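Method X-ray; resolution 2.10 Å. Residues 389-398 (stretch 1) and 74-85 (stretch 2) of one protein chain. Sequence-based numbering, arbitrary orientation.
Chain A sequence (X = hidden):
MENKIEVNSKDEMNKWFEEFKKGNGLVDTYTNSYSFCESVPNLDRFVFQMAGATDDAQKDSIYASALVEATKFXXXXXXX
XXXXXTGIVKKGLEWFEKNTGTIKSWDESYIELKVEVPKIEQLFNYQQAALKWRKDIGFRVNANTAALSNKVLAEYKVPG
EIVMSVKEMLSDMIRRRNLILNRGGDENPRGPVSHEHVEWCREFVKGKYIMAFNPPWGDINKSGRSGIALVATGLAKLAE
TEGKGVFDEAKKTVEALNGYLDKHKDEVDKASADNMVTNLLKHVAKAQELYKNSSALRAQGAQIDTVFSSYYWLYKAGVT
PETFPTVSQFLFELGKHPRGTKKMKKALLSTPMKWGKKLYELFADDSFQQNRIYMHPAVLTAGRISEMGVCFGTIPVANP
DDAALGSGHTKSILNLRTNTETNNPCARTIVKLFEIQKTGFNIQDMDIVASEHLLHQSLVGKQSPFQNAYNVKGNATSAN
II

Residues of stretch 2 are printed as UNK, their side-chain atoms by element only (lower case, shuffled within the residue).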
# COMPACT_ATOMS: atom_id res chain seq x y z
N GLY A 389 -2.39 7.48 12.32
CA GLY A 389 -3.13 7.25 13.55
C GLY A 389 -3.14 5.76 13.95
O GLY A 389 -2.99 5.45 15.11
N VAL A 390 -3.33 4.85 13.02
CA VAL A 390 -3.29 3.44 13.40
C VAL A 390 -1.88 3.00 13.84
O VAL A 390 -1.73 2.17 14.72
CB VAL A 390 -3.88 2.49 12.31
CG1 VAL A 390 -2.96 2.41 11.10
CG2 VAL A 390 -4.12 1.13 12.89
N CYS A 391 -0.83 3.59 13.27
CA CYS A 391 0.53 3.22 13.70
C CYS A 391 0.99 3.75 15.06
O CYS A 391 1.67 3.06 15.83
CB CYS A 391 1.52 3.70 12.66
SG CYS A 391 1.38 3.07 11.01
N PHE A 392 0.65 5.04 15.32
CA PHE A 392 1.20 5.81 16.45
C PHE A 392 0.17 6.39 17.41
O PHE A 392 0.55 6.97 18.44
CB PHE A 392 2.00 7.01 15.94
CG PHE A 392 2.93 6.71 14.79
CD1 PHE A 392 3.82 5.66 14.83
CD2 PHE A 392 2.95 7.53 13.68
CE1 PHE A 392 4.67 5.42 13.77
CE2 PHE A 392 3.80 7.27 12.62
CZ PHE A 392 4.64 6.24 12.68
N GLY A 393 -1.11 6.24 17.08
CA GLY A 393 -2.17 6.88 17.83
C GLY A 393 -3.21 6.08 18.57
O GLY A 393 -4.05 6.68 19.19
N THR A 394 -3.16 4.75 18.52
CA THR A 394 -4.10 3.93 19.29
C THR A 394 -3.60 3.79 20.70
O THR A 394 -4.39 3.50 21.62
CB THR A 394 -4.31 2.56 18.68
OG1 THR A 394 -3.10 1.77 18.82
CG2 THR A 394 -4.74 2.67 17.20
N ILE A 395 -2.30 3.96 20.87
CA ILE A 395 -1.64 3.99 22.18
C ILE A 395 -0.82 5.29 22.28
O ILE A 395 0.08 5.49 21.48
CB ILE A 395 -0.67 2.80 22.34
CG1 ILE A 395 -1.35 1.42 22.12
CG2 ILE A 395 -0.07 2.84 23.66
CD1 ILE A 395 -0.35 0.21 22.06
N PRO A 396 -1.14 6.18 23.22
CA PRO A 396 -0.29 7.37 23.42
C PRO A 396 0.96 6.96 24.21
O PRO A 396 0.86 6.50 25.37
CB PRO A 396 -1.17 8.30 24.23
CG PRO A 396 -2.01 7.43 25.05
CD PRO A 396 -2.19 6.10 24.25
N VAL A 397 2.11 7.09 23.58
CA VAL A 397 3.33 6.46 24.14
C VAL A 397 3.81 7.07 25.44
O VAL A 397 4.53 6.42 26.20
CB VAL A 397 4.50 6.43 23.12
CG1 VAL A 397 4.11 5.62 21.88
CG2 VAL A 397 4.95 7.81 22.79
N ALA A 398 3.41 8.31 25.71
CA ALA A 398 3.73 8.99 26.97
C ALA A 398 3.00 8.38 28.18
O ALA A 398 3.52 8.43 29.28
CB ALA A 398 3.40 10.50 26.87
N UNK A 74 -10.55 -1.85 19.06
CA UNK A 74 -10.04 -3.03 18.39
C UNK A 74 -8.68 -2.84 17.80
O UNK A 74 -8.30 -3.60 16.90
s UNK A 74 -11.22 -2.44 16.07
c UNK A 74 -11.06 -3.49 17.35
N UNK A 75 -7.91 -1.85 18.30
CA UNK A 75 -6.51 -1.70 17.90
C UNK A 75 -5.70 -2.96 18.32
O UNK A 75 -5.91 -3.47 19.41
c UNK A 75 -5.87 -0.44 18.49
N UNK A 76 -4.83 -3.47 17.42
CA UNK A 76 -3.93 -4.59 17.70
C UNK A 76 -2.80 -4.07 18.52
O UNK A 76 -1.78 -3.59 17.99
c UNK A 76 -3.49 -5.04 16.31
c UNK A 76 -4.71 -3.04 16.03
c UNK A 76 -3.57 -3.90 15.52
N UNK A 77 -2.98 -4.17 19.83
CA UNK A 77 -2.03 -3.58 20.80
C UNK A 77 -0.58 -3.94 20.60
O UNK A 77 0.32 -3.06 20.64
c UNK A 77 -3.73 -1.68 22.47
c UNK A 77 -2.40 -3.92 22.21
c UNK A 77 -3.74 -3.25 22.56
c UNK A 77 -1.34 -3.41 23.16
N UNK A 78 -0.33 -5.22 20.37
CA UNK A 78 1.05 -5.73 20.29
C UNK A 78 1.78 -5.06 19.15
O UNK A 78 2.87 -4.55 19.33
c UNK A 78 4.27 -8.82 21.23
c UNK A 78 4.45 -8.58 18.85
c UNK A 78 3.16 -8.01 18.85
c UNK A 78 2.43 -7.85 20.06
c UNK A 78 4.99 -8.97 20.04
c UNK A 78 1.05 -7.24 20.07
o UNK A 78 6.24 -9.54 20.08
c UNK A 78 3.02 -8.26 21.22
N UNK A 79 1.15 -5.04 17.99
CA UNK A 79 1.83 -4.54 16.80
C UNK A 79 1.90 -3.02 16.80
O UNK A 79 2.93 -2.47 16.39
c UNK A 79 1.18 -5.07 15.53
c UNK A 79 0.49 -7.48 16.19
o UNK A 79 0.86 -8.70 16.34
o UNK A 79 -0.56 -7.03 16.70
c UNK A 79 1.40 -6.55 15.34
N UNK A 80 0.83 -2.36 17.29
CA UNK A 80 0.82 -0.89 17.43
C UNK A 80 1.92 -0.48 18.41
O UNK A 80 2.67 0.47 18.16
c UNK A 80 -0.55 -0.38 17.91
s UNK A 80 -1.88 -0.59 16.72
N UNK A 81 2.04 -1.20 19.53
CA UNK A 81 3.11 -0.89 20.49
C UNK A 81 4.48 -1.11 19.84
O UNK A 81 5.40 -0.30 20.01
c UNK A 81 2.98 -1.68 21.72
N UNK A 82 4.64 -2.20 19.09
CA UNK A 82 5.90 -2.44 18.40
C UNK A 82 6.24 -1.30 17.39
O UNK A 82 7.38 -0.83 17.33
c UNK A 82 10.35 -5.01 18.43
c UNK A 82 9.08 -4.76 15.99
c UNK A 82 11.06 -5.25 17.22
c UNK A 82 7.00 -4.19 15.42
c UNK A 82 5.84 -3.79 17.69
c UNK A 82 7.02 -4.14 16.78
n UNK A 82 8.22 -4.56 14.94
c UNK A 82 10.45 -5.12 15.99
c UNK A 82 9.01 -4.64 18.42
c UNK A 82 8.36 -4.50 17.18
N UNK A 83 5.24 -0.88 16.63
CA UNK A 83 5.39 0.18 15.62
C UNK A 83 5.72 1.56 16.24
O UNK A 83 6.21 2.41 15.56
c UNK A 83 4.10 0.25 14.74
N UNK A 84 5.44 1.74 17.53
CA UNK A 84 5.65 2.97 18.24
C UNK A 84 6.74 2.84 19.31
O UNK A 84 6.91 3.77 20.11
o UNK A 84 3.36 3.78 18.02
c UNK A 84 4.35 3.34 18.93
N UNK A 85 7.43 1.69 19.36
CA UNK A 85 8.46 1.41 20.37
C UNK A 85 9.68 2.28 20.20
O UNK A 85 9.99 2.72 19.08
o UNK A 85 9.41 -0.43 19.09
c UNK A 85 8.88 -0.06 20.34
O HOH W 1 0.81 3.81 19.45

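Position 74 carries one carbon and then a sulfur, out of reach of stretch 1; a lone terminal sulfur makes it Cys74. Position 75 has a single carbon, which lies 3.4 Å, CB to CB, from Thr394, its CA-to-CB bond pointing toward stretch 1: Ala75. At position 76 three carbons close a ring onto the backbone N, so it is Pro76, at the N-cap position before the helix.

Position 77 shows four carbons, forked at the first, with one arm two carbons long. This is Ile77; its CA-to-CB bond runs sideways, yet its CD1 ends 3.9 Å from Ile395 CD1. Position 78, one carbon and a six-carbon ring bearing an oxygen, is Tyr78, pointing away. Position 79 has three carbons, the third carrying two oxygens. Two oxygens and no nitrogen rule out glutamine: Glu79; its carboxylate is satisfied elsewhere in the structure.

Position 80 has one carbon and then a sulfur; its CA-to-CB bond points toward stretch 1, and the sulfur lies 3.4 Å from Val390 O and 3.4 Å from Thr394 OG1. It is Cys80, and its SG sits among polar atoms while its CB lies 4.2 Å from Ile395 CD1. Position 81 offers one carbon, CB, 3.8 Å from Ile395 CD1: Ala81. Position 82 holds fused five- and six-membered rings with one nitrogen, the mark of Trp82, which points away from stretch 1. Position 83 is again a single carbon, its CB 3.9 Å from Cys391 O, hence Ala83.

Position 84 has one carbon and one oxygen, the oxygen 2.9 Å from Cys391 O; it is Ser84. Its OG makes a weak hydrogen bond to Cys391 O, though Cys80 O is also within reach of that one proton. The same OG lies near the plane of the Phe392 ring, at its edge, and CB meets Val397 CG1 at 3.7 Å. Position 85 has one carbon and one oxygen, its CA-to-CB bond pointing away: Ser85; its OG donates to Trp82 O at 2.7 Å.

The contact rests on mostly short side chains in and around the helix. Cys80 and Ala83 point toward stretch 1 from the helix itself, Ala75 from the loop before it and Ser84 from just past it; the CA atoms of Cys391 and Cys80 come within 5.6 Å. Tyr78 and Trp82 point away. Ile395 supplies reach from stretch 1, its CD1 packing against the longer Ile77, Cys80 and Ala81. Water 1 donates to Ile395 O at 2.7 Å and hydrogen bonds with Ser84 OG at 2.9 Å.

Stretch 2 74-85: CAPIYECAWASS
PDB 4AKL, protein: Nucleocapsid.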